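Local coordinates for lactose Operon Repressor (Escherichia coli, PDB 1JYE), which probably represses transcription of the lactose operon by binding its operator DNA as a dimer, with a periplasmic-binding-protein-like core that takes up inducer, at residues A72-A75 against P76-V80; E172-A176 against L177-Q181; L196-A199 against G200-K203; S221-S224 against G225-T229. The protein carries 1 engineered substitution. All blocks are in the same frame, centred on the assembly; numbering follows the deposited sequence.

Interaction 1 (A72-A75 against P76-V80); sequences ALHA and PSQIV
Leu73, His74 and Ala75 hand their carbonyl oxygens to the amides of Ser77, Gln78 and Ile79, the first i to i+4 bonds of helix 74-89, with Leu73 at the N-cap. The Ser77 N to Leu73 O bond measures 3.2 Å, while Gln78 N meets His74 O at 3.0 Å. Gln78 folds back on the preceding turn: chi1 (-59°), with CG anti to the carbonyl carbon, sets CG over one face of the His74 imidazole, a CH-pi contact 3.6 Å from the ring centroid. The chi2 bend then swings the amide nearly parallel to the ring (9°), and NE2 of Gln78 donates to Ala72 O of the second subunit. Ser77 OG lies 2.7 Å from His74 O and 3.1 Å from Leu73 O. The Pro76 ring packs against the N-cap residue, its CD 3.5 Å from CB of Leu73, a tight pair; its N has no i-4 carbonyl within the helix, so the missing amide hydrogen forfeits no helical bond. Phe293 of helix 293-308 covers Ala75 and Ile79. This is the N-terminal end of the helix in the beta-alpha-beta unit of strand 63-68, helix 74-89 and strand 93-98, placed at the dimer interface.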
loop_
_atom_site.group_PDB
_atom_site.type_symbol
_atom_site.label_atom_id
_atom_site.label_comp_id
_atom_site.label_asym_id
_atom_site.label_seq_id
_atom_site.Cartn_x
_atom_site.Cartn_y
_atom_site.Cartn_z
ATOM N N ALA A 72 6.993 0.089 0.264
ATOM C CA ALA A 72 6.242 0.214 1.507
ATOM C C ALA A 72 5.333 1.426 1.341
ATOM O O ALA A 72 4.346 1.584 2.062
ATOM C CB ALA A 72 7.188 0.421 2.680
ATOM N N LEU A 73 5.686 2.279 0.381
ATOM C CA LEU A 73 4.921 3.482 0.070
ATOM C C LEU A 73 3.804 3.095 -0.898
ATOM O O LEU A 73 4.009 2.282 -1.801
ATOM C CB LEU A 73 5.836 4.535 -0.573
ATOM C CG LEU A 73 6.968 5.079 0.305
ATOM C CD1 LEU A 73 7.971 5.841 -0.552
ATOM C CD2 LEU A 73 6.385 5.980 1.383
ATOM N N HIS A 74 2.626 3.684 -0.717
ATOM C CA HIS A 74 1.478 3.364 -1.555
ATOM C C HIS A 74 1.642 3.621 -3.050
ATOM O O HIS A 74 1.459 2.712 -3.857
ATOM C CB HIS A 74 0.234 4.098 -1.040
ATOM C CG HIS A 74 -0.988 3.875 -1.877
ATOM N ND1 HIS A 74 -1.290 4.650 -2.976
ATOM C CD2 HIS A 74 -1.973 2.950 -1.789
ATOM C CE1 HIS A 74 -2.407 4.213 -3.529
ATOM N NE2 HIS A 74 -2.841 3.181 -2.828
ATOM N N ALA A 75 1.983 4.850 -3.425
ATOM C CA ALA A 75 2.136 5.180 -4.841
ATOM C C ALA A 75 3.113 4.258 -5.577
ATOM O O ALA A 75 2.767 3.674 -6.606
ATOM C CB ALA A 75 2.561 6.641 -4.997
ATOM N N PRO A 76 4.347 4.114 -5.067
ATOM C CA PRO A 76 5.307 3.239 -5.745
ATOM C C PRO A 76 4.792 1.807 -5.917
ATOM O O PRO A 76 4.953 1.206 -6.976
ATOM C CB PRO A 76 6.536 3.310 -4.840
ATOM C CG PRO A 76 6.444 4.690 -4.260
ATOM C CD PRO A 76 4.978 4.789 -3.918
ATOM N N SER A 77 4.163 1.261 -4.880
ATOM C CA SER A 77 3.652 -0.102 -4.971
ATOM C C SER A 77 2.545 -0.244 -6.016
ATOM O O SER A 77 2.453 -1.266 -6.688
ATOM C CB SER A 77 3.157 -0.582 -3.599
ATOM O OG SER A 77 2.133 0.253 -3.098
ATOM N N GLN A 78 1.711 0.778 -6.173
ATOM C CA GLN A 78 0.641 0.700 -7.164
ATOM C C GLN A 78 1.242 0.730 -8.566
ATOM O O GLN A 78 0.813 -0.000 -9.460
ATOM C CB GLN A 78 -0.336 1.867 -6.988
ATOM C CG GLN A 78 -0.999 1.919 -5.617
ATOM C CD GLN A 78 -1.776 0.656 -5.291
ATOM O OE1 GLN A 78 -2.680 0.265 -6.025
ATOM N NE2 GLN A 78 -1.425 0.013 -4.182
ATOM N N ILE A 79 2.242 1.581 -8.758
ATOM C CA ILE A 79 2.894 1.684 -10.053
ATOM C C ILE A 79 3.610 0.387 -10.421
ATOM O O ILE A 79 3.435 -0.136 -11.521
ATOM C CB ILE A 79 3.908 2.845 -10.061
ATOM C CG1 ILE A 79 3.161 4.160 -9.831
ATOM C CG2 ILE A 79 4.691 2.851 -11.376
ATOM C CD1 ILE A 79 4.062 5.383 -9.686
ATOM N N VAL A 80 4.408 -0.141 -9.499
ATOM C CA VAL A 80 5.145 -1.368 -9.777
ATOM C C VAL A 80 4.211 -2.554 -10.002
ATOM O O VAL A 80 4.499 -3.426 -10.820
ATOM C CB VAL A 80 6.166 -1.668 -8.656
ATOM C CG1 VAL A 80 6.827 -3.020 -8.891
ATOM C CG2 VAL A 80 7.236 -0.579 -8.636
#

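Interaction 2 (E172-A176 against L177-Q181)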
loop_
_atom_site.group_PDB
_atom_site.type_symbol
_atom_site.label_atom_id
_atom_site.label_comp_id
_atom_site.label_asym_id
_atom_site.label_seq_id
_atom_site.Cartn_x
_atom_site.Cartn_y
_atom_site.Cartn_z
ATOM N N GLU A 172 -8.311 25.772 -7.368
ATOM C CA GLU A 172 -9.534 26.331 -7.935
ATOM C C GLU A 172 -10.800 25.796 -7.281
ATOM O O GLU A 172 -11.795 26.513 -7.170
ATOM C CB GLU A 172 -9.561 26.113 -9.452
ATOM C CG GLU A 172 -8.536 26.993 -10.163
ATOM C CD GLU A 172 -8.601 26.929 -11.674
ATOM O OE1 GLU A 172 -7.892 27.732 -12.315
ATOM O OE2 GLU A 172 -9.344 26.088 -12.223
ATOM N N HIS A 173 -10.760 24.546 -6.834
ATOM C CA HIS A 173 -11.913 23.948 -6.169
ATOM C C HIS A 173 -12.196 24.702 -4.867
ATOM O O HIS A 173 -13.335 25.093 -4.600
ATOM C CB HIS A 173 -11.636 22.467 -5.874
ATOM C CG HIS A 173 -12.754 21.770 -5.162
ATOM N ND1 HIS A 173 -14.040 21.731 -5.654
ATOM C CD2 HIS A 173 -12.773 21.071 -4.002
ATOM C CE1 HIS A 173 -14.804 21.036 -4.828
ATOM N NE2 HIS A 173 -14.059 20.624 -3.818
ATOM N N LEU A 174 -11.156 24.912 -4.065
ATOM C CA LEU A 174 -11.289 25.618 -2.795
ATOM C C LEU A 174 -11.664 27.081 -3.002
ATOM O O LEU A 174 -12.499 27.624 -2.277
ATOM C CB LEU A 174 -9.987 25.521 -1.994
ATOM C CG LEU A 174 -9.644 24.100 -1.529
ATOM C CD1 LEU A 174 -8.321 24.095 -0.794
ATOM C CD2 LEU A 174 -10.762 23.581 -0.625
ATOM N N VAL A 175 -11.049 27.718 -3.993
ATOM C CA VAL A 175 -11.347 29.123 -4.274
ATOM C C VAL A 175 -12.803 29.286 -4.709
ATOM O O VAL A 175 -13.497 30.206 -4.257
ATOM C CB VAL A 175 -10.420 29.680 -5.375
ATOM C CG1 VAL A 175 -10.872 31.081 -5.789
ATOM C CG2 VAL A 175 -8.989 29.731 -4.858
ATOM N N ALA A 176 -13.260 28.385 -5.574
ATOM C CA ALA A 176 -14.627 28.423 -6.078
ATOM C C ALA A 176 -15.641 28.256 -4.949
ATOM O O ALA A 176 -16.747 28.790 -5.022
ATOM C CB ALA A 176 -14.829 27.337 -7.128
ATOM N N LEU A 177 -15.262 27.510 -3.914
ATOM C CA LEU A 177 -16.140 27.293 -2.770
ATOM C C LEU A 177 -16.159 28.504 -1.842
ATOM O O LEU A 177 -17.003 28.593 -0.950
ATOM C CB LEU A 177 -15.706 26.048 -1.989
ATOM C CG LEU A 177 -16.026 24.700 -2.641
ATOM C CD1 LEU A 177 -15.361 23.580 -1.854
ATOM C CD2 LEU A 177 -17.538 24.498 -2.698
ATOM N N GLY A 178 -15.225 29.432 -2.052
ATOM C CA GLY A 178 -15.174 30.634 -1.233
ATOM C C GLY A 178 -14.053 30.717 -0.208
ATOM O O GLY A 178 -13.997 31.661 0.582
ATOM N N HIS A 179 -13.150 29.743 -0.213
ATOM C CA HIS A 179 -12.047 29.736 0.746
ATOM C C HIS A 179 -10.980 30.788 0.460
ATOM O O HIS A 179 -10.565 30.971 -0.683
ATOM C CB HIS A 179 -11.396 28.353 0.783
ATOM C CG HIS A 179 -12.264 27.301 1.392
ATOM N ND1 HIS A 179 -12.445 27.182 2.753
ATOM C CD2 HIS A 179 -13.038 26.347 0.824
ATOM C CE1 HIS A 179 -13.296 26.202 2.997
ATOM N NE2 HIS A 179 -13.672 25.681 1.843
ATOM N N GLN A 180 -10.538 31.458 1.521
ATOM C CA GLN A 180 -9.510 32.491 1.434
ATOM C C GLN A 180 -8.390 32.218 2.440
ATOM O O GLN A 180 -7.262 32.669 2.253
ATOM C CB GLN A 180 -10.122 33.867 1.710
ATOM C CG GLN A 180 -11.187 34.291 0.709
ATOM C CD GLN A 180 -10.627 34.531 -0.679
ATOM O OE1 GLN A 180 -10.114 33.616 -1.323
ATOM N NE2 GLN A 180 -10.724 35.771 -1.149
ATOM N N GLN A 181 -8.715 31.490 3.508
ATOM C CA GLN A 181 -7.749 31.132 4.551
ATOM C C GLN A 181 -7.340 29.686 4.311
ATOM O O GLN A 181 -7.984 28.759 4.804
ATOM C CB GLN A 181 -8.389 31.255 5.937
ATOM C CG GLN A 181 -8.760 32.672 6.346
ATOM C CD GLN A 181 -7.544 33.548 6.574
ATOM O OE1 GLN A 181 -6.915 34.018 5.626
ATOM N NE2 GLN A 181 -7.200 33.760 7.837
HETATM O O HOH W 1 -12.262 32.366 -2.452
#
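The His173 imidazole carries CD1 of Leu177 over one face, and the His179 ring has the carbonyl oxygen of Leu174 at its edge, in plane. Both rings flank a Schellman motif that ends helix 163-177. The CH-pi contact puts Leu177 CD1 4.0 Å from the His173 ring centroid, toward the rim; His173 reaches that place with CG anti to its backbone N (chi1 179°). NE2 of this ring is bonded to Thr329. Past the helix end, His179 CD2 comes within 3.9 Å of CD2 of Leu174, and its two ring nitrogens are both engaged, ND1 with Thr240 and NE2 with Leu330 O, fixing the ring's rotation. Leu174 and His179 both pack on Ala241 of strand 241-244, so the helix end is pinned to the sheet. Gly178 makes the reversal with phi 107°, a conformation in which a side chain would collide with the preceding carbonyl oxygen and which suits glycine. His179 N then returns to Leu174 O at 3.0 Å, and Gly178 N to Val175 O at 2.9 Å, the latter donor well above the carbonyl plane. A water 3.1 Å from Val175 O and 2.8 Å from His179 O lies beside the turn.

Interaction 3 (L196-A199 against G200-K203)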
loop_
_atom_site.group_PDB
_atom_site.type_symbol
_atom_site.label_atom_id
_atom_site.label_comp_id
_atom_site.label_asym_id
_atom_site.label_seq_id
_atom_site.Cartn_x
_atom_site.Cartn_y
_atom_site.Cartn_z
ATOM N N LEU A 196 7.292 19.773 -6.950
ATOM C CA LEU A 196 6.467 20.254 -8.055
ATOM C C LEU A 196 5.058 20.562 -7.561
ATOM O O LEU A 196 4.442 21.549 -7.976
ATOM C CB LEU A 196 6.405 19.208 -9.172
ATOM C CG LEU A 196 7.711 18.954 -9.928
ATOM C CD1 LEU A 196 7.542 17.741 -10.841
ATOM C CD2 LEU A 196 8.088 20.195 -10.735
ATOM N N ARG A 197 4.553 19.716 -6.668
ATOM C CA ARG A 197 3.216 19.895 -6.113
ATOM C C ARG A 197 3.138 21.171 -5.273
ATOM O O ARG A 197 2.202 21.960 -5.414
ATOM C CB ARG A 197 2.849 18.666 -5.269
ATOM C CG ARG A 197 1.384 18.556 -4.850
ATOM C CD ARG A 197 1.078 17.096 -4.478
ATOM N NE ARG A 197 1.407 16.230 -5.607
ATOM C CZ ARG A 197 1.606 14.915 -5.541
ATOM N NH1 ARG A 197 1.511 14.269 -4.385
ATOM N NH2 ARG A 197 1.928 14.248 -6.642
ATOM N N LEU A 198 4.126 21.385 -4.411
ATOM C CA LEU A 198 4.123 22.577 -3.569
ATOM C C LEU A 198 4.260 23.842 -4.419
ATOM O O LEU A 198 3.562 24.830 -4.183
ATOM C CB LEU A 198 5.257 22.510 -2.539
ATOM C CG LEU A 198 5.391 23.713 -1.595
ATOM C CD1 LEU A 198 4.069 23.971 -0.880
ATOM C CD2 LEU A 198 6.505 23.442 -0.587
ATOM N N ALA A 199 5.148 23.811 -5.408
ATOM C CA ALA A 199 5.346 24.974 -6.274
ATOM C C ALA A 199 4.055 25.290 -7.016
ATOM O O ALA A 199 3.702 26.458 -7.207
ATOM C CB ALA A 199 6.472 24.710 -7.266
ATOM N N GLY A 200 3.358 24.238 -7.435
ATOM C CA GLY A 200 2.103 24.409 -8.145
ATOM C C GLY A 200 1.041 25.056 -7.285
ATOM O O GLY A 200 0.342 25.962 -7.746
ATOM N N TRP A 201 0.895 24.595 -6.042
ATOM C CA TRP A 201 -0.099 25.190 -5.161
ATOM C C TRP A 201 0.166 26.681 -5.026
ATOM O O TRP A 201 -0.754 27.487 -5.117
ATOM C CB TRP A 201 -0.067 24.573 -3.765
ATOM C CG TRP A 201 -0.642 23.208 -3.700
ATOM C CD1 TRP A 201 -1.629 22.695 -4.489
ATOM C CD2 TRP A 201 -0.320 22.197 -2.743
ATOM N NE1 TRP A 201 -1.946 21.419 -4.078
ATOM C CE2 TRP A 201 -1.157 21.091 -3.008
ATOM C CE3 TRP A 201 0.592 22.119 -1.684
ATOM C CZ2 TRP A 201 -1.107 19.916 -2.248
ATOM C CZ3 TRP A 201 0.642 20.952 -0.929
ATOM C CH2 TRP A 201 -0.205 19.868 -1.217
ATOM N N HIS A 202 1.424 27.042 -4.801
ATOM C CA HIS A 202 1.771 28.451 -4.653
ATOM C C HIS A 202 1.472 29.242 -5.913
ATOM O O HIS A 202 0.990 30.371 -5.840
ATOM C CB HIS A 202 3.245 28.599 -4.277
ATOM C CG HIS A 202 3.517 28.360 -2.823
ATOM N ND1 HIS A 202 3.009 29.171 -1.832
ATOM C CD2 HIS A 202 4.242 27.406 -2.195
ATOM C CE1 HIS A 202 3.409 28.727 -0.653
ATOM N NE2 HIS A 202 4.159 27.656 -0.846
ATOM N N LYS A 203 1.758 28.649 -7.067
ATOM C CA LYS A 203 1.508 29.315 -8.340
ATOM C C LYS A 203 0.033 29.672 -8.505
ATOM O O LYS A 203 -0.311 30.820 -8.782
ATOM C CB LYS A 203 1.948 28.424 -9.504
ATOM C CG LYS A 203 1.581 28.975 -10.878
ATOM C CD LYS A 203 2.017 28.034 -11.990
ATOM C CE LYS A 203 1.490 28.495 -13.339
ATOM N NZ LYS A 203 1.909 27.591 -14.449
#
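Arg197 and Trp201 lie side by side, one helical turn apart and pointing the same way. The aliphatic CG of Arg197 rests over the face of the six-membered ring, a CH-pi contact 4.1 Å from its centroid, while Arg197 O sits over a face of the indole near the rim. Next along the helix, the first two torsions of Leu198 (chi1 179°, chi2 55°) together bring CD1 alongside the His202 imidazole, 3.7 Å from CD2. The same methyl reaches the edge of the indole, 4.0 Å from CE3 of Trp201, and so lies between two aromatic side chains. Behind these groups run regular helical bonds, Gly200 N to Leu196 O at 2.9 Å, Trp201 N to Arg197 O at 3.0 Å and His202 N to Leu198 O at 3.1 Å.

Further out, polar partners fix the ends of the side chains. The Arg197 guanidinium, turned 60° from the indole plane, bonds to Ala245 O and makes a cation-pi contact with Tyr273; NH1 also bonds a glycerol, probably from the crystallisation liquor. His202 NE2 is bonded to Glu215, and Lys203 forms a salt bridge with Glu164.

Helix 192-207 is the crossover between parallel strands 182-186 and 214-217: Leu198, Trp201 and His202 all pack on Leu184, and Trp201 also meets Thr167 of helix 163-177.

Interaction 4 (S221-S224 against G225-T229)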
loop_
_atom_site.group_PDB
_atom_site.type_symbol
_atom_site.label_atom_id
_atom_site.label_comp_id
_atom_site.label_asym_id
_atom_site.label_seq_id
_atom_site.Cartn_x
_atom_site.Cartn_y
_atom_site.Cartn_z
ATOM N N SER A 221 3.380 10.042 5.162
ATOM C CA SER A 221 2.643 9.189 6.102
ATOM C C SER A 221 1.482 9.881 6.802
ATOM O O SER A 221 1.477 11.101 6.985
ATOM C CB SER A 221 3.587 8.623 7.171
ATOM O OG SER A 221 3.969 9.625 8.102
ATOM N N ALA A 222 0.494 9.087 7.204
ATOM C CA ALA A 222 -0.660 9.625 7.902
ATOM C C ALA A 222 -0.223 10.292 9.201
ATOM O O ALA A 222 -0.732 11.353 9.559
ATOM C CB ALA A 222 -1.671 8.511 8.196
ATOM N N MET A 223 0.728 9.684 9.905
ATOM C CA MET A 223 1.172 10.261 11.167
ATOM C C MET A 223 1.792 11.639 10.974
ATOM O O MET A 223 1.613 12.517 11.816
ATOM C CB MET A 223 2.163 9.338 11.879
ATOM C CG MET A 223 2.486 9.781 13.311
ATOM S SD MET A 223 1.008 9.969 14.365
ATOM C CE MET A 223 0.620 8.253 14.710
ATOM N N SER A 224 2.508 11.845 9.873
ATOM C CA SER A 224 3.110 13.161 9.648
ATOM C C SER A 224 2.005 14.185 9.393
ATOM O O SER A 224 2.122 15.349 9.780
ATOM C CB SER A 224 4.104 13.127 8.475
ATOM O OG SER A 224 3.457 13.050 7.216
ATOM N N GLY A 225 0.924 13.752 8.749
ATOM C CA GLY A 225 -0.183 14.657 8.492
ATOM C C GLY A 225 -0.848 15.037 9.802
ATOM O O GLY A 225 -1.260 16.179 10.009
ATOM N N PHE A 226 -0.953 14.063 10.700
ATOM C CA PHE A 226 -1.560 14.292 12.004
ATOM C C PHE A 226 -0.705 15.249 12.836
ATOM O O PHE A 226 -1.213 16.214 13.414
ATOM C CB PHE A 226 -1.695 12.966 12.757
ATOM C CG PHE A 226 -2.212 13.119 14.159
ATOM C CD1 PHE A 226 -3.559 13.368 14.396
ATOM C CD2 PHE A 226 -1.344 13.040 15.245
ATOM C CE1 PHE A 226 -4.039 13.538 15.694
ATOM C CE2 PHE A 226 -1.814 13.210 16.546
ATOM C CZ PHE A 226 -3.163 13.459 16.769
ATOM N N GLN A 227 0.592 14.970 12.897
ATOM C CA GLN A 227 1.515 15.791 13.678
ATOM C C GLN A 227 1.593 17.229 13.180
ATOM O O GLN A 227 1.474 18.171 13.963
ATOM C CB GLN A 227 2.910 15.170 13.665
ATOM C CG GLN A 227 2.961 13.761 14.235
ATOM C CD GLN A 227 4.339 13.134 14.138
ATOM O OE1 GLN A 227 4.961 13.136 13.075
ATOM N NE2 GLN A 227 4.816 12.582 15.245
ATOM N N GLN A 228 1.795 17.401 11.879
ATOM C CA GLN A 228 1.898 18.744 11.315
ATOM C C GLN A 228 0.622 19.551 11.501
ATOM O O GLN A 228 0.669 20.747 11.818
ATOM C CB GLN A 228 2.253 18.668 9.826
ATOM C CG GLN A 228 3.657 18.147 9.564
ATOM C CD GLN A 228 4.714 18.972 10.274
ATOM O OE1 GLN A 228 4.747 20.194 10.147
ATOM N NE2 GLN A 228 5.586 18.304 11.025
ATOM N N THR A 229 -0.522 18.904 11.309
ATOM C CA THR A 229 -1.797 19.589 11.456
ATOM C C THR A 229 -2.057 19.946 12.918
ATOM O O THR A 229 -2.536 21.039 13.217
ATOM C CB THR A 229 -2.946 18.732 10.899
ATOM O OG1 THR A 229 -2.679 18.438 9.521
ATOM C CG2 THR A 229 -4.274 19.478 10.997
#
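Met223 leaves the helix with a nearly trans chi1 (-170°) and then bends at chi2 and chi3, while Phe226 also sends its CG away from its own N (chi1 175°), and the two side chains run alongside each other. SD of Met223 comes 4.0 Å from CD2 of Phe226 and 5.1 Å from the ring centroid, a Met-aromatic contact in which the sulfur approaches obliquely. Nearer its base, Met223 meets Gln227, whose amide carbon CD lies 3.9 Å from CG of Met223 as the two chains cross at a slant.

Ser221 is the N-cap of helix 222-234. Its OG accepts from Ser224 N at 3.2 Å, and Ser224 OG returns a bond to Ser221 O at 2.8 Å, so the two serines grip each other through side chain and backbone. Ser221 O also takes Gly225 N, and the regular pattern continues with Phe226 N to Ala222 O at 2.9 Å. A turn later Gly225 O accepts from both N and OG1 of Thr229, the hydroxyl at 2.7 Å. Asp219, just ahead of the helix, bonds to both serine hydroxyls, its OD1 to Ser221 and its N to Ser224.

Phe226 makes a cation-pi contact with Arg255.

The chemistry thus divides in two: the two serine hydroxyls serve the opening turn, with Ser221 OG tied to the Asp219 carboxylate as well, whereas sulfur and ring pack together, largely by dispersion, where Ser280 and Cys281 of the second subunit come against them.

In the fold
Following the chain from the N terminus, the four contacts come in series, none enclosing or crossing another, and each is local, closing only a helical turn. Interaction 1 opens helix 74-89 after strand 63-68. Interaction 2 ends helix 163-177 and leads into strand 182-186; interaction 3 lies in the next helix, 192-207, with nearest atoms about 8 Å from interaction 2. Interaction 4 begins helix 222-234, which leads from strand 214-217 to strand 241-244. Interactions 2 to 4 thus lie on helices that lead into strands of one parallel sheet, whereas interaction 1 lies on the helix that joins strands 63-68 and 93-98 of the other. Interactions 1 and 4, centres 19 Å apart, both touch the second subunit.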